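Side-chain contact in mRNA export factor (Human herpesvirus 1, PDB 4YXP), which regulates viral gene expression, contributes to the shutoff of host protein synthesis and mediates nuclear export of viral intronless mRNAs: residues Asp174-Arg179 and Val192-Ala197. Sequence-based numbering, arbitrary orientation.
Sequences DELCSR and VFVILA
The two helical segments come closest at Cys177 and Ala197, whose CA atoms lie 5.5 Å apart, the axes running in roughly the same direction at a crossing angle of -34° and approaching to 8.4 Å. The methyl of Ala197 rests against the backbone of the other helix, its CB 4.0 Å from Cys177 CA, consistent with the close backbone approach. One turn earlier on 192-197, Cys177 SG touches Phe193 CB at 4.1 Å; a chi1 of -64° turns the sulfur anti to its own carbonyl carbon, beside the backbone N, and so places it there. Cys177 SG lies 5.4 Å from the centroid of the Phe193 ring, 68° off its normal, an oblique sulfur-aromatic contact. Both segments belong to the CHC2-type zinc finger of this C-terminal folded domain, away from the metal itself; the short helix 173-179 packs here on helix 188-204 through apolar van der Waals contacts, with no hydrogen bond between the segments. Next to the cysteine, Leu176 lies against Val194, the side chains crossing at about a right angle, with Leu176 CD2 4.0 Å from Val194 CG2. The Phe193 side chain, whose end leads away from this interface, packs on helix 146-167 at Leu150, Leu153, Ala154 and Leu161, while Arg158 of that helix forms a salt bridge with Asp174.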
# COMPACT_ATOMS: atom_id res chain seq x y z
N ASP B 174 3.85 -1.47 -14.51
CA ASP B 174 5.28 -1.44 -14.20
C ASP B 174 6.06 -0.72 -15.30
O ASP B 174 6.98 0.05 -15.02
CB ASP B 174 5.82 -2.85 -13.99
CG ASP B 174 5.23 -3.52 -12.76
OD1 ASP B 174 4.87 -2.80 -11.80
OD2 ASP B 174 5.14 -4.77 -12.75
N GLU B 175 5.69 -0.99 -16.55
CA GLU B 175 6.34 -0.36 -17.69
C GLU B 175 6.07 1.14 -17.73
O GLU B 175 6.97 1.94 -18.02
CB GLU B 175 5.87 -1.01 -19.00
CG GLU B 175 6.07 -2.52 -19.06
CD GLU B 175 5.18 -3.19 -20.08
OE1 GLU B 175 4.96 -2.59 -21.16
OE2 GLU B 175 4.69 -4.30 -19.80
N LEU B 176 4.83 1.53 -17.45
CA LEU B 176 4.46 2.95 -17.42
C LEU B 176 5.32 3.72 -16.43
O LEU B 176 5.83 4.79 -16.74
CB LEU B 176 2.98 3.12 -17.06
CG LEU B 176 1.93 2.73 -18.11
CD1 LEU B 176 0.54 2.79 -17.49
CD2 LEU B 176 2.00 3.64 -19.33
N CYS B 177 5.47 3.16 -15.23
CA CYS B 177 6.18 3.83 -14.15
C CYS B 177 7.70 3.72 -14.30
O CYS B 177 8.45 4.41 -13.61
CB CYS B 177 5.75 3.24 -12.80
SG CYS B 177 4.02 3.53 -12.41
N SER B 178 8.14 2.84 -15.20
CA SER B 178 9.56 2.70 -15.50
C SER B 178 9.97 3.63 -16.65
O SER B 178 11.00 4.29 -16.59
CB SER B 178 9.89 1.25 -15.85
OG SER B 178 11.23 1.13 -16.27
N ARG B 179 9.14 3.68 -17.69
CA ARG B 179 9.43 4.48 -18.87
C ARG B 179 9.21 5.97 -18.60
O ARG B 179 10.00 6.81 -19.05
CB ARG B 179 8.57 4.02 -20.05
CG ARG B 179 8.94 2.63 -20.56
CD ARG B 179 7.82 2.01 -21.38
NE ARG B 179 7.38 2.88 -22.47
CZ ARG B 179 7.84 2.82 -23.72
NH1 ARG B 179 8.77 1.93 -24.06
NH2 ARG B 179 7.36 3.66 -24.63
N VAL B 192 -2.40 9.41 -14.41
CA VAL B 192 -2.12 9.46 -12.99
C VAL B 192 -0.78 8.81 -12.66
O VAL B 192 0.03 9.37 -11.93
CB VAL B 192 -3.27 8.80 -12.19
CG1 VAL B 192 -2.89 8.64 -10.72
CG2 VAL B 192 -4.54 9.64 -12.30
N PHE B 193 -0.53 7.63 -13.20
CA PHE B 193 0.66 6.90 -12.79
C PHE B 193 1.93 7.42 -13.46
O PHE B 193 2.98 7.48 -12.82
CB PHE B 193 0.45 5.40 -13.04
CG PHE B 193 -0.38 4.75 -11.98
CD1 PHE B 193 0.20 4.36 -10.78
CD2 PHE B 193 -1.75 4.59 -12.14
CE1 PHE B 193 -0.57 3.79 -9.78
CE2 PHE B 193 -2.52 4.02 -11.15
CZ PHE B 193 -1.93 3.62 -9.97
N VAL B 194 1.85 7.84 -14.72
CA VAL B 194 3.01 8.38 -15.40
C VAL B 194 3.42 9.72 -14.78
O VAL B 194 4.61 9.96 -14.53
CB VAL B 194 2.75 8.54 -16.91
CG1 VAL B 194 3.89 9.31 -17.59
CG2 VAL B 194 2.60 7.17 -17.56
N ILE B 195 2.45 10.59 -14.52
CA ILE B 195 2.76 11.91 -13.97
C ILE B 195 3.33 11.78 -12.56
O ILE B 195 4.35 12.38 -12.24
CB ILE B 195 1.53 12.83 -14.00
CG1 ILE B 195 1.11 13.12 -15.45
CG2 ILE B 195 1.80 14.14 -13.26
CD1 ILE B 195 2.19 13.81 -16.29
N LEU B 196 2.67 11.00 -11.71
CA LEU B 196 3.16 10.81 -10.35
C LEU B 196 4.54 10.16 -10.35
O LEU B 196 5.40 10.52 -9.54
CB LEU B 196 2.18 9.95 -9.54
CG LEU B 196 0.82 10.56 -9.19
CD1 LEU B 196 0.06 9.61 -8.28
CD2 LEU B 196 0.95 11.93 -8.54
N ALA B 197 4.77 9.22 -11.26
CA ALA B 197 6.07 8.55 -11.34
C ALA B 197 7.16 9.53 -11.76
O ALA B 197 8.27 9.51 -11.23
CB ALA B 197 6.02 7.38 -12.30